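PDB 5ZIG: cellobiose 2-epimerase from Spirochaeta thermophila DSM 6192, which probably catalyses the reversible epimerisation of cellobiose to 4-O-beta-D-glucopyranosyl-D-mannose, interconverting glucose and mannose at the reducing end. Local coordinates for residues Gly357-Trp362 with Met379-Tyr384; Gly324-Tyr329 with Asp339-Val344; His196-Tyr201 with Trp259-Ser264; Thr66-Phe71 with Ala130-Ala135. One frame throughout, in Å; residues are numbered along the deposited sequence.

Contact 1. Residues Gly357-Trp362 with Met379-Tyr384; sequences GGEWFW and MWKASY
K381 sets out with CG anti to its backbone N (chi1 169°) and stays extended until chi4, near -85°, turns NZ aside to the carboxylate of E359, whose own chain bends at chi2. These loops belong to the last part of an (alpha/alpha)6 barrel: the loop 357-362 follows the outer helix 336-352, and the loop holding 379-384 leads into the inner helix 384-402. The two side chains meet tip to tip in a salt bridge, with K381 NZ 2.5 Å from E359 OE1. The same ammonium also donates to the carbonyl W360 O at 3.0 Å, and K376 O is a third acceptor. E359 OE1 in turn takes the backbone N of W360 at 2.6 Å. The two donors reach this oxygen from opposite faces of the carboxylate plane, K381 NZ lying well above it, 60° out. Meanwhile E359 OE2 accepts from N386 and W30, so both carboxylate oxygens are engaged and the group's rotation is fixed. Since E359 and K381 are buried, the pairing probably offsets much of the cost of burying either charge. Beyond this polar end, the lysine's aliphatic part runs alongside the indole of W362, the two side chains pointing in opposite senses, with K381 CB 3.6 Å from W362 CZ3. That indole stacks on Y374. At its rim, W380 CB lies close to the ring plane, 3.4 Å from W362 CH2.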
loop_
_atom_site.group_PDB
_atom_site.type_symbol
_atom_site.label_atom_id
_atom_site.label_comp_id
_atom_site.label_asym_id
_atom_site.label_seq_id
_atom_site.Cartn_x
_atom_site.Cartn_y
_atom_site.Cartn_z
ATOM N N GLY A 357 -14.840 10.815 -15.964
ATOM C CA GLY A 357 -15.086 9.411 -15.859
ATOM C C GLY A 357 -15.012 8.759 -14.498
ATOM O O GLY A 357 -15.173 7.571 -14.394
ATOM N N GLY A 358 -14.719 9.535 -13.470
ATOM C CA GLY A 358 -14.664 9.032 -12.114
ATOM C C GLY A 358 -13.318 8.591 -11.604
ATOM O O GLY A 358 -12.442 8.357 -12.350
ATOM N N GLU A 359 -13.174 8.568 -10.291
ATOM C CA GLU A 359 -11.953 8.185 -9.599
ATOM C C GLU A 359 -10.706 8.933 -10.053
ATOM O O GLU A 359 -10.741 10.052 -10.396
ATOM C CB GLU A 359 -11.752 6.667 -9.714
ATOM C CG GLU A 359 -11.561 5.903 -8.444
ATOM C CD GLU A 359 -10.115 5.726 -8.078
ATOM O OE1 GLU A 359 -9.229 5.996 -8.857
ATOM O OE2 GLU A 359 -9.867 5.320 -6.983
ATOM N N TRP A 360 -9.592 8.257 -10.035
ATOM C CA TRP A 360 -8.330 8.766 -10.449
ATOM C C TRP A 360 -7.740 7.995 -11.621
ATOM O O TRP A 360 -7.898 6.825 -11.720
ATOM C CB TRP A 360 -7.315 8.709 -9.298
ATOM C CG TRP A 360 -7.556 9.521 -8.022
ATOM C CD1 TRP A 360 -8.700 10.085 -7.600
ATOM C CD2 TRP A 360 -6.609 9.806 -7.011
ATOM N NE1 TRP A 360 -8.550 10.684 -6.443
ATOM C CE2 TRP A 360 -7.260 10.554 -6.047
ATOM C CE3 TRP A 360 -5.282 9.511 -6.832
ATOM C CZ2 TRP A 360 -6.620 11.007 -4.922
ATOM C CZ3 TRP A 360 -4.666 9.970 -5.726
ATOM C CH2 TRP A 360 -5.332 10.702 -4.790
ATOM N N PHE A 361 -7.104 8.686 -12.545
ATOM C CA PHE A 361 -6.376 8.006 -13.603
ATOM C C PHE A 361 -5.269 7.144 -13.008
ATOM O O PHE A 361 -4.714 7.460 -11.955
ATOM C CB PHE A 361 -5.813 9.027 -14.583
ATOM C CG PHE A 361 -6.887 9.748 -15.383
ATOM C CD1 PHE A 361 -7.021 11.138 -15.334
ATOM C CD2 PHE A 361 -7.775 9.027 -16.169
ATOM C CE1 PHE A 361 -8.019 11.787 -16.071
ATOM C CE2 PHE A 361 -8.771 9.670 -16.907
ATOM C CZ PHE A 361 -8.889 11.051 -16.860
ATOM N N TRP A 362 -4.983 6.010 -13.667
ATOM C CA TRP A 362 -3.799 5.231 -13.308
ATOM C C TRP A 362 -2.525 6.066 -13.434
ATOM O O TRP A 362 -1.615 5.951 -12.609
ATOM C CB TRP A 362 -3.696 3.991 -14.202
ATOM C CG TRP A 362 -2.440 3.206 -13.967
ATOM C CD1 TRP A 362 -1.170 3.533 -14.362
ATOM C CD2 TRP A 362 -2.339 1.943 -13.300
ATOM N NE1 TRP A 362 -0.285 2.564 -13.963
ATOM C CE2 TRP A 362 -0.976 1.571 -13.315
ATOM C CE3 TRP A 362 -3.271 1.087 -12.700
ATOM C CZ2 TRP A 362 -0.516 0.394 -12.732
ATOM C CZ3 TRP A 362 -2.810 -0.088 -12.114
ATOM C CH2 TRP A 362 -1.441 -0.420 -12.136
ATOM N N MET A 379 -6.734 -5.736 -11.142
ATOM C CA MET A 379 -5.827 -6.489 -10.282
ATOM C C MET A 379 -4.819 -5.578 -9.604
ATOM O O MET A 379 -4.303 -5.909 -8.531
ATOM C CB MET A 379 -5.091 -7.556 -11.092
ATOM C CG MET A 379 -5.997 -8.570 -11.760
ATOM S SD MET A 379 -6.215 -10.009 -10.711
ATOM C CE MET A 379 -4.511 -10.518 -10.438
ATOM N N TRP A 380 -4.505 -4.445 -10.217
ATOM C CA TRP A 380 -3.430 -3.601 -9.735
ATOM C C TRP A 380 -3.908 -2.258 -9.200
ATOM O O TRP A 380 -3.130 -1.557 -8.542
ATOM C CB TRP A 380 -2.405 -3.383 -10.854
ATOM C CG TRP A 380 -1.544 -4.588 -11.117
ATOM C CD1 TRP A 380 -0.579 -5.106 -10.292
ATOM C CD2 TRP A 380 -1.570 -5.430 -12.280
ATOM N NE1 TRP A 380 -0.002 -6.209 -10.875
ATOM C CE2 TRP A 380 -0.590 -6.429 -12.095
ATOM C CE3 TRP A 380 -2.322 -5.433 -13.462
ATOM C CZ2 TRP A 380 -0.344 -7.419 -13.049
ATOM C CZ3 TRP A 380 -2.073 -6.411 -14.407
ATOM C CH2 TRP A 380 -1.095 -7.393 -14.196
ATOM N N LYS A 381 -5.158 -1.873 -9.441
ATOM C CA LYS A 381 -5.637 -0.627 -8.876
ATOM C C LYS A 381 -6.992 -0.849 -8.228
ATOM O O LYS A 381 -7.956 -1.260 -8.884
ATOM C CB LYS A 381 -5.672 0.476 -9.926
ATOM C CG LYS A 381 -6.410 1.741 -9.508
ATOM C CD LYS A 381 -6.308 2.772 -10.619
ATOM C CE LYS A 381 -6.835 4.147 -10.155
ATOM N NZ LYS A 381 -8.300 4.199 -10.334
ATOM N N ALA A 382 -7.045 -0.588 -6.933
ATOM C CA ALA A 382 -8.270 -0.659 -6.162
ATOM C C ALA A 382 -8.467 0.675 -5.450
ATOM O O ALA A 382 -8.076 1.722 -5.970
ATOM C CB ALA A 382 -8.213 -1.828 -5.172
ATOM N N SER A 383 -9.088 0.650 -4.309
ATOM C CA SER A 383 -9.383 1.842 -3.577
ATOM C C SER A 383 -8.485 2.187 -2.389
ATOM O O SER A 383 -8.797 3.051 -1.686
ATOM C CB SER A 383 -10.808 1.779 -3.105
ATOM O OG SER A 383 -10.946 0.902 -2.080
ATOM N N TYR A 384 -7.357 1.519 -2.253
ATOM C CA TYR A 384 -6.458 1.663 -1.138
ATOM C C TYR A 384 -5.430 2.786 -1.112
ATOM O O TYR A 384 -5.415 3.512 -0.207
ATOM C CB TYR A 384 -5.848 0.298 -0.820
ATOM C CG TYR A 384 -4.460 0.231 -0.340
ATOM C CD1 TYR A 384 -4.165 0.231 0.993
ATOM C CD2 TYR A 384 -3.464 0.075 -1.212
ATOM C CE1 TYR A 384 -2.876 0.108 1.427
ATOM C CE2 TYR A 384 -2.191 -0.076 -0.808
ATOM C CZ TYR A 384 -1.885 -0.056 0.516
ATOM O OH TYR A 384 -0.588 -0.206 0.831
#

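Contact 2. Residues Gly324-Tyr329 with Asp339-Val344; sequences GFLNAY and DHACTV
F325 and A341 bring the two helices together where their CA atoms are nearest, 5.1 Å apart. Helices 315-332 and 336-352 form an antiparallel alpha-alpha hairpin, one inner and one outer helix of the (alpha/alpha)6 barrel; the short axes pass at 8.3 Å with a crossing angle of -165°. A341 CB is a small bump that enters the dip between two side chains of the facing helix, 3.7 Å from F325 CB and 3.6 Å from L326 CD2. The phenyl group of F325 is the large bump. It lies flat on H340 CB, with V344, one helical turn further on, against its edge. H340 CB stands over the centre of that ring face, 3.6 Å from the centroid and 8° off the normal, a well-centred CH-pi contact. The imidazole beyond it is tilted 46° to the phenyl plane. F325 also touches M285, and H340 and V344 lean on A289 and L292, so helix 275-294 packs alongside this part of the hairpin. An alanine at F325 would keep the CB contact with A341 but would probably open a gap at the ring, leaving H340 CB without its aromatic face and V344 CG2 without the phenyl edge. V344 crosses the phenyl side chain at about a right angle, its CG2 lying in the ring plane 3.8 Å from F325 CE2.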
loop_
_atom_site.group_PDB
_atom_site.type_symbol
_atom_site.label_atom_id
_atom_site.label_comp_id
_atom_site.label_asym_id
_atom_site.label_seq_id
_atom_site.Cartn_x
_atom_site.Cartn_y
_atom_site.Cartn_z
ATOM N N GLY A 324 4.274 10.530 2.409
ATOM C CA GLY A 324 5.668 10.510 2.795
ATOM C C GLY A 324 6.199 11.883 3.144
ATOM O O GLY A 324 7.004 12.025 4.063
ATOM N N PHE A 325 5.750 12.915 2.420
ATOM C CA PHE A 325 6.246 14.253 2.688
ATOM C C PHE A 325 5.672 14.797 3.992
ATOM O O PHE A 325 6.368 15.502 4.731
ATOM C CB PHE A 325 5.933 15.175 1.501
ATOM C CG PHE A 325 6.815 14.935 0.307
ATOM C CD1 PHE A 325 8.183 14.765 0.472
ATOM C CD2 PHE A 325 6.287 14.886 -0.966
ATOM C CE1 PHE A 325 9.005 14.536 -0.617
ATOM C CE2 PHE A 325 7.095 14.669 -2.055
ATOM C CZ PHE A 325 8.454 14.492 -1.885
ATOM N N LEU A 326 4.404 14.485 4.287
ATOM C CA LEU A 326 3.821 14.867 5.567
ATOM C C LEU A 326 4.549 14.195 6.722
ATOM O O LEU A 326 4.846 14.834 7.752
ATOM C CB LEU A 326 2.343 14.512 5.592
ATOM C CG LEU A 326 1.421 15.213 4.584
ATOM C CD1 LEU A 326 0.020 14.650 4.743
ATOM C CD2 LEU A 326 1.425 16.771 4.717
ATOM N N ASN A 327 4.849 12.900 6.555
ATOM C CA ASN A 327 5.574 12.147 7.570
ATOM C C ASN A 327 6.956 12.736 7.809
ATOM O O ASN A 327 7.428 12.776 8.944
ATOM C CB ASN A 327 5.691 10.681 7.130
ATOM C CG ASN A 327 6.261 9.795 8.214
ATOM O OD1 ASN A 327 5.631 9.555 9.240
ATOM N ND2 ASN A 327 7.461 9.307 7.989
ATOM N N ALA A 328 7.634 13.155 6.737
ATOM C CA ALA A 328 8.980 13.694 6.866
ATOM C C ALA A 328 8.993 15.024 7.606
ATOM O O ALA A 328 9.989 15.356 8.263
ATOM C CB ALA A 328 9.609 13.873 5.490
ATOM N N TYR A 329 7.926 15.811 7.482
ATOM C CA TYR A 329 7.830 17.015 8.293
ATOM C C TYR A 329 7.729 16.650 9.773
ATOM O O TYR A 329 8.506 17.137 10.595
ATOM C CB TYR A 329 6.639 17.864 7.862
ATOM C CG TYR A 329 6.370 19.006 8.831
ATOM C CD1 TYR A 329 7.206 20.118 8.883
ATOM C CD2 TYR A 329 5.299 18.953 9.711
ATOM C CE1 TYR A 329 6.968 21.153 9.789
ATOM C CE2 TYR A 329 5.060 19.976 10.620
ATOM C CZ TYR A 329 5.888 21.072 10.652
ATOM O OH TYR A 329 5.614 22.085 11.557
ATOM N N ASP A 339 5.852 21.920 1.917
ATOM C CA ASP A 339 5.801 22.512 0.582
ATOM C C ASP A 339 5.687 21.420 -0.475
ATOM O O ASP A 339 4.878 21.510 -1.412
ATOM C CB ASP A 339 7.055 23.359 0.314
ATOM C CG ASP A 339 7.158 24.600 1.211
ATOM O OD1 ASP A 339 6.115 25.134 1.628
ATOM O OD2 ASP A 339 8.291 25.041 1.502
ATOM N N HIS A 340 6.492 20.377 -0.315
ATOM C CA HIS A 340 6.512 19.269 -1.255
ATOM C C HIS A 340 5.167 18.545 -1.274
ATOM O O HIS A 340 4.554 18.386 -2.334
ATOM C CB HIS A 340 7.681 18.343 -0.886
ATOM C CG HIS A 340 9.034 18.957 -1.135
ATOM N ND1 HIS A 340 9.294 19.788 -2.211
ATOM C CD2 HIS A 340 10.199 18.860 -0.452
ATOM C CE1 HIS A 340 10.562 20.161 -2.183
ATOM N NE2 HIS A 340 11.135 19.608 -1.128
ATOM N N ALA A 341 4.675 18.134 -0.101
ATOM C CA ALA A 341 3.349 17.523 -0.001
ATOM C C ALA A 341 2.289 18.370 -0.703
ATOM O O ALA A 341 1.544 17.875 -1.553
ATOM C CB ALA A 341 2.964 17.321 1.461
ATOM N N CYS A 342 2.185 19.647 -0.324
ATOM C CA CYS A 342 1.248 20.544 -0.992
ATOM C C CYS A 342 1.439 20.510 -2.504
ATOM O O CYS A 342 0.462 20.436 -3.252
ATOM C CB CYS A 342 1.395 21.977 -0.458
ATOM S SG CYS A 342 1.105 22.220 1.353
ATOM N N THR A 343 2.692 20.550 -2.967
ATOM C CA THR A 343 2.968 20.495 -4.404
ATOM C C THR A 343 2.447 19.207 -5.021
ATOM O O THR A 343 1.825 19.225 -6.092
ATOM C CB THR A 343 4.476 20.630 -4.651
ATOM O OG1 THR A 343 4.884 21.971 -4.376
ATOM C CG2 THR A 343 4.837 20.288 -6.099
ATOM N N VAL A 344 2.715 18.071 -4.370
ATOM C CA VAL A 344 2.257 16.792 -4.899
ATOM C C VAL A 344 0.738 16.748 -4.908
ATOM O O VAL A 344 0.126 16.292 -5.882
ATOM C CB VAL A 344 2.870 15.624 -4.091
ATOM C CG1 VAL A 344 2.079 14.330 -4.312
ATOM C CG2 VAL A 344 4.321 15.427 -4.499
#

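Contact 3. Residues His196-Tyr201 with Trp259-Ser264; sequences HILEAY and WLLTES
Two neighbouring inner helices of the (alpha/alpha)6 barrel, 191-208 and 251-269, meet here in the buried interior of the chain. In this family the inner helices line the central pocket; a 1,2-ethanediol about 4 Å from the side chain of L260, probably from the crystallisation liquor, is consistent with a pocket nearby. The short axes run in the same general sense, inclined at 39° and 9.7 Å apart. L198 has CG anti to its backbone N (chi1 174°), and its two methyls reach two residues of the facing helix: CD1 is 3.7 Å from S264 CB, while CD2 lies 3.8 Å from L261 CD1, the two leucines crossing at about a right angle. L260 lies against the E199 chain, its CD1 4.0 Å from both E199 CB and E199 OE2. The carboxylate of E199 is gripped further: OE1 accepts a nearly straight bond from H196 ND1 (2.7 Å, 169°). OE1 lies near the imidazole plane, whereas ND1 comes from above the carboxylate plane. OE2 takes Y384 OH and R388. An alanine at E199 would probably leave H196 ND1 without this acceptor and R388 without this counter-charge, and the imidazole less firmly fixed in rotation. One water spans the helices, donating to E199 O at 2.8 Å and to E263 OE1 at 2.9 Å. Leucine packing thus joins the helices directly, while the buried E199 is satisfied by H196, Y384 and R388, and E263 by R206 and the water, which should hold both carboxylates in fixed orientations.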
loop_
_atom_site.group_PDB
_atom_site.type_symbol
_atom_site.label_atom_id
_atom_site.label_comp_id
_atom_site.label_asym_id
_atom_site.label_seq_id
_atom_site.Cartn_x
_atom_site.Cartn_y
_atom_site.Cartn_z
ATOM N N HIS A 196 5.165 -5.027 2.166
ATOM C CA HIS A 196 3.755 -5.110 2.516
ATOM C C HIS A 196 3.489 -6.129 3.608
ATOM O O HIS A 196 2.445 -6.057 4.268
ATOM C CB HIS A 196 2.934 -5.341 1.247
ATOM C CG HIS A 196 2.852 -4.105 0.405
ATOM N ND1 HIS A 196 1.933 -3.104 0.649
ATOM C CD2 HIS A 196 3.613 -3.672 -0.630
ATOM C CE1 HIS A 196 2.105 -2.130 -0.226
ATOM N NE2 HIS A 196 3.126 -2.443 -1.004
ATOM N N ILE A 197 4.432 -7.027 3.862
ATOM C CA ILE A 197 4.298 -7.860 5.049
ATOM C C ILE A 197 4.514 -7.018 6.296
ATOM O O ILE A 197 3.749 -7.096 7.268
ATOM C CB ILE A 197 5.266 -9.050 4.996
ATOM C CG1 ILE A 197 4.778 -10.073 3.972
ATOM C CG2 ILE A 197 5.343 -9.700 6.374
ATOM C CD1 ILE A 197 5.908 -10.853 3.306
ATOM N N LEU A 198 5.552 -6.186 6.285
ATOM C CA LEU A 198 5.717 -5.212 7.354
ATOM C C LEU A 198 4.436 -4.409 7.542
ATOM O O LEU A 198 3.938 -4.254 8.666
ATOM C CB LEU A 198 6.905 -4.304 7.035
ATOM C CG LEU A 198 7.111 -3.137 7.990
ATOM C CD1 LEU A 198 7.679 -3.603 9.324
ATOM C CD2 LEU A 198 7.999 -2.062 7.359
ATOM N N GLU A 199 3.853 -3.946 6.430
ATOM C CA GLU A 199 2.669 -3.092 6.498
ATOM C C GLU A 199 1.526 -3.797 7.206
ATOM O O GLU A 199 0.891 -3.234 8.116
ATOM C CB GLU A 199 2.269 -2.663 5.083
ATOM C CG GLU A 199 0.875 -2.083 4.936
ATOM C CD GLU A 199 0.480 -1.929 3.472
ATOM O OE1 GLU A 199 0.298 -2.950 2.768
ATOM O OE2 GLU A 199 0.382 -0.781 3.010
ATOM N N ALA A 200 1.267 -5.047 6.813
ATOM C CA ALA A 200 0.259 -5.867 7.475
ATOM C C ALA A 200 0.547 -6.012 8.960
ATOM O O ALA A 200 -0.365 -5.925 9.788
ATOM C CB ALA A 200 0.204 -7.256 6.815
ATOM N N TYR A 201 1.806 -6.279 9.311
ATOM C CA TYR A 201 2.129 -6.654 10.688
ATOM C C TYR A 201 2.003 -5.464 11.626
ATOM O O TYR A 201 1.477 -5.608 12.735
ATOM C CB TYR A 201 3.529 -7.253 10.764
ATOM C CG TYR A 201 3.619 -8.674 10.226
ATOM C CD1 TYR A 201 2.531 -9.271 9.593
ATOM C CD2 TYR A 201 4.777 -9.415 10.366
ATOM C CE1 TYR A 201 2.607 -10.574 9.100
ATOM C CE2 TYR A 201 4.872 -10.740 9.860
ATOM C CZ TYR A 201 3.777 -11.306 9.242
ATOM O OH TYR A 201 3.838 -12.609 8.756
ATOM N N TRP A 259 7.536 6.127 5.349
ATOM C CA TRP A 259 6.519 6.304 6.363
ATOM C C TRP A 259 6.004 4.986 6.919
ATOM O O TRP A 259 5.711 4.921 8.117
ATOM C CB TRP A 259 5.385 7.197 5.870
ATOM C CG TRP A 259 4.429 6.686 4.850
ATOM C CD1 TRP A 259 4.566 6.748 3.488
ATOM C CD2 TRP A 259 3.127 6.149 5.099
ATOM N NE1 TRP A 259 3.444 6.250 2.882
ATOM C CE2 TRP A 259 2.541 5.884 3.851
ATOM C CE3 TRP A 259 2.393 5.884 6.266
ATOM C CZ2 TRP A 259 1.268 5.328 3.728
ATOM C CZ3 TRP A 259 1.132 5.354 6.145
ATOM C CH2 TRP A 259 0.580 5.070 4.882
ATOM N N LEU A 260 5.891 3.927 6.095
ATOM C CA LEU A 260 5.581 2.600 6.642
ATOM C C LEU A 260 6.651 2.149 7.630
ATOM O O LEU A 260 6.336 1.572 8.676
ATOM C CB LEU A 260 5.413 1.564 5.528
ATOM C CG LEU A 260 4.051 1.642 4.835
ATOM C CD1 LEU A 260 3.989 0.709 3.652
ATOM C CD2 LEU A 260 2.948 1.349 5.842
ATOM N N LEU A 261 7.921 2.409 7.317
ATOM C CA LEU A 261 8.987 2.065 8.248
ATOM C C LEU A 261 8.833 2.859 9.539
ATOM O O LEU A 261 8.963 2.306 10.640
ATOM C CB LEU A 261 10.352 2.328 7.622
ATOM C CG LEU A 261 11.076 1.234 6.831
ATOM C CD1 LEU A 261 10.216 0.613 5.774
ATOM C CD2 LEU A 261 12.315 1.838 6.208
ATOM N N THR A 262 8.547 4.161 9.415
ATOM C CA THR A 262 8.287 5.007 10.575
ATOM C C THR A 262 7.170 4.439 11.445
ATOM O O THR A 262 7.330 4.329 12.663
ATOM C CB THR A 262 7.948 6.451 10.132
ATOM O OG1 THR A 262 9.111 7.097 9.570
ATOM C CG2 THR A 262 7.419 7.244 11.304
ATOM N N GLU A 263 6.053 4.022 10.831
ATOM C CA GLU A 263 4.955 3.471 11.632
ATOM C C GLU A 263 5.414 2.297 12.493
ATOM O O GLU A 263 5.081 2.213 13.680
ATOM C CB GLU A 263 3.810 3.005 10.739
ATOM C CG GLU A 263 2.568 2.678 11.500
ATOM C CD GLU A 263 1.617 1.809 10.714
ATOM O OE1 GLU A 263 2.029 1.211 9.700
ATOM O OE2 GLU A 263 0.439 1.751 11.102
ATOM N N SER A 264 6.176 1.374 11.902
ATOM C CA SER A 264 6.570 0.173 12.633
ATOM C C SER A 264 7.533 0.496 13.774
ATOM O O SER A 264 7.392 -0.036 14.886
ATOM C CB SER A 264 7.182 -0.843 11.671
ATOM O OG SER A 264 8.290 -0.289 10.991
HETATM O O HOH W 1 -0.005 -0.662 8.929
#

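Contact 4. Residues Thr66-Phe71 with Ala130-Ala135; sequences TFSQAF and AAYHTA
S68 OG, hydrogen-bonded to L64 O one turn earlier in its own helix, lies against Y132 where its backbone and ring begin, near CA, CB and CD1. Its position, anti to the carbonyl carbon (chi1 -65°), brings it 3.2 Å from Y132 CA and 3.6 Å from Y132 CD1, where it lies near the plane of the phenol ring, at its edge. The backbone N of Y132 is also close but at too poor an angle for a bond, so the hydroxyl is satisfied by its own helix and acts across the contact as a small packing group. Small residues answer it on the facing helix. A131 meets S68 CB through its carbonyl O at 3.6 Å. A135 CB rests 3.3 Å from S68 O, a tight carbon-oxygen approach. On the flanks, Q69, its chain bent, has NE2 3.5 Å from A131 CB, while F71 presents a ring edge to A135 O, with CE2 3.5 Å from that oxygen. With serine and alanine at the centre, the short axes come within 8.3 Å, inclined at 30°, and the CA atoms of S68 and Y132 within 5.1 Å. Y87 stacks on Y132 from the outer helix 77-94. Such close, same-sense pairing of helices 57-73 and 119-136 is that of adjacent inner helices in an (alpha/alpha)6 barrel.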
loop_
_atom_site.group_PDB
_atom_site.type_symbol
_atom_site.label_atom_id
_atom_site.label_comp_id
_atom_site.label_asym_id
_atom_site.label_seq_id
_atom_site.Cartn_x
_atom_site.Cartn_y
_atom_site.Cartn_z
ATOM N N THR A 66 -10.238 -0.639 2.609
ATOM C CA THR A 66 -10.722 0.721 2.385
ATOM C C THR A 66 -12.055 0.963 3.092
ATOM O O THR A 66 -12.205 1.948 3.824
ATOM C CB THR A 66 -10.833 0.999 0.887
ATOM O OG1 THR A 66 -9.520 1.184 0.338
ATOM C CG2 THR A 66 -11.676 2.253 0.620
ATOM N N PHE A 67 -13.020 0.054 2.933
ATOM C CA PHE A 67 -14.348 0.313 3.479
ATOM C C PHE A 67 -14.437 0.083 4.980
ATOM O O PHE A 67 -15.322 0.660 5.633
ATOM C CB PHE A 67 -15.399 -0.524 2.742
ATOM C CG PHE A 67 -15.720 0.033 1.379
ATOM C CD1 PHE A 67 -16.540 1.137 1.253
ATOM C CD2 PHE A 67 -15.149 -0.500 0.247
ATOM C CE1 PHE A 67 -16.818 1.672 0.010
ATOM C CE2 PHE A 67 -15.427 0.018 -1.000
ATOM C CZ PHE A 67 -16.251 1.102 -1.124
ATOM N N SER A 68 -13.556 -0.744 5.536
ATOM C CA SER A 68 -13.419 -0.811 6.989
ATOM C C SER A 68 -12.984 0.542 7.563
ATOM O O SER A 68 -13.583 1.053 8.515
ATOM C CB SER A 68 -12.409 -1.892 7.341
ATOM O OG SER A 68 -12.884 -3.174 6.961
ATOM N N GLN A 69 -11.926 1.121 6.996
ATOM C CA GLN A 69 -11.376 2.379 7.492
ATOM C C GLN A 69 -12.354 3.522 7.287
ATOM O O GLN A 69 -12.441 4.428 8.126
ATOM C CB GLN A 69 -10.048 2.674 6.794
ATOM C CG GLN A 69 -9.002 1.573 7.023
ATOM C CD GLN A 69 -8.446 1.593 8.429
ATOM O OE1 GLN A 69 -8.614 2.579 9.154
ATOM N NE2 GLN A 69 -7.769 0.508 8.824
ATOM N N ALA A 70 -13.112 3.486 6.181
ATOM C CA ALA A 70 -14.088 4.538 5.913
ATOM C C ALA A 70 -15.255 4.470 6.888
ATOM O O ALA A 70 -15.761 5.508 7.323
ATOM C CB ALA A 70 -14.581 4.446 4.469
ATOM N N PHE A 71 -15.694 3.260 7.256
ATOM C CA PHE A 71 -16.746 3.144 8.265
ATOM C C PHE A 71 -16.252 3.603 9.636
ATOM O O PHE A 71 -17.024 4.157 10.430
ATOM C CB PHE A 71 -17.269 1.706 8.336
ATOM C CG PHE A 71 -18.369 1.504 9.353
ATOM C CD1 PHE A 71 -19.651 1.984 9.126
ATOM C CD2 PHE A 71 -18.109 0.840 10.550
ATOM C CE1 PHE A 71 -20.667 1.795 10.070
ATOM C CE2 PHE A 71 -19.119 0.643 11.487
ATOM C CZ PHE A 71 -20.394 1.119 11.245
ATOM N N ALA A 130 -7.612 -7.418 9.678
ATOM C CA ALA A 130 -7.454 -6.690 10.926
ATOM C C ALA A 130 -8.283 -5.411 10.910
ATOM O O ALA A 130 -8.985 -5.104 11.882
ATOM C CB ALA A 130 -5.970 -6.385 11.158
ATOM N N ALA A 131 -8.252 -4.683 9.789
ATOM C CA ALA A 131 -9.084 -3.495 9.659
ATOM C C ALA A 131 -10.557 -3.848 9.786
ATOM O O ALA A 131 -11.310 -3.156 10.483
ATOM C CB ALA A 131 -8.797 -2.813 8.323
ATOM N N TYR A 132 -10.977 -4.945 9.139
ATOM C CA TYR A 132 -12.377 -5.347 9.189
ATOM C C TYR A 132 -12.791 -5.698 10.607
ATOM O O TYR A 132 -13.898 -5.362 11.042
ATOM C CB TYR A 132 -12.627 -6.538 8.263
ATOM C CG TYR A 132 -14.092 -6.904 8.192
ATOM C CD1 TYR A 132 -15.009 -5.965 7.776
ATOM C CD2 TYR A 132 -14.565 -8.157 8.589
ATOM C CE1 TYR A 132 -16.336 -6.236 7.727
ATOM C CE2 TYR A 132 -15.939 -8.453 8.526
ATOM C CZ TYR A 132 -16.809 -7.465 8.084
ATOM O OH TYR A 132 -18.172 -7.650 7.981
ATOM N N HIS A 133 -11.925 -6.399 11.332
ATOM C CA HIS A 133 -12.233 -6.756 12.713
ATOM C C HIS A 133 -12.489 -5.506 13.552
ATOM O O HIS A 133 -13.520 -5.398 14.231
ATOM C CB HIS A 133 -11.096 -7.596 13.293
ATOM C CG HIS A 133 -11.188 -7.783 14.772
ATOM N ND1 HIS A 133 -12.000 -8.733 15.345
ATOM C CD2 HIS A 133 -10.585 -7.134 15.794
ATOM C CE1 HIS A 133 -11.890 -8.666 16.661
ATOM N NE2 HIS A 133 -11.030 -7.710 16.959
ATOM N N THR A 134 -11.581 -4.525 13.466
ATOM C CA THR A 134 -11.763 -3.250 14.160
ATOM C C THR A 134 -13.079 -2.579 13.776
ATOM O O THR A 134 -13.819 -2.104 14.644
ATOM C CB THR A 134 -10.584 -2.311 13.860
ATOM O OG1 THR A 134 -9.356 -2.939 14.244
ATOM C CG2 THR A 134 -10.711 -1.008 14.650
ATOM N N ALA A 135 -13.404 -2.533 12.484
ATOM C CA ALA A 135 -14.574 -1.759 12.078
ATOM C C ALA A 135 -15.885 -2.488 12.347
ATOM O O ALA A 135 -16.904 -1.838 12.616
ATOM C CB ALA A 135 -14.478 -1.384 10.599
#

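Overall arrangement
Followed from the N terminus, the four contacts come in series, none nesting in or crossing another. Contact 4 closes a loop of 58 residues between inner helices 57-73 and 119-136; contact 3 spans 57 residues to join inner helices 191-208 and 251-269. Contact 2 closes a short nine-residue link within one hairpin, and contact 1 joins two loops 16 residues apart ahead of the final helix. Lateral bonds connect them: N327 ND2 of contact 2 probably bonds T262 OG1 of contact 3, Y384 of contact 1 reaches E199 of contact 3, and S383 weakly meets T66 of contact 4, bringing the chain's late part beside its first inner helix.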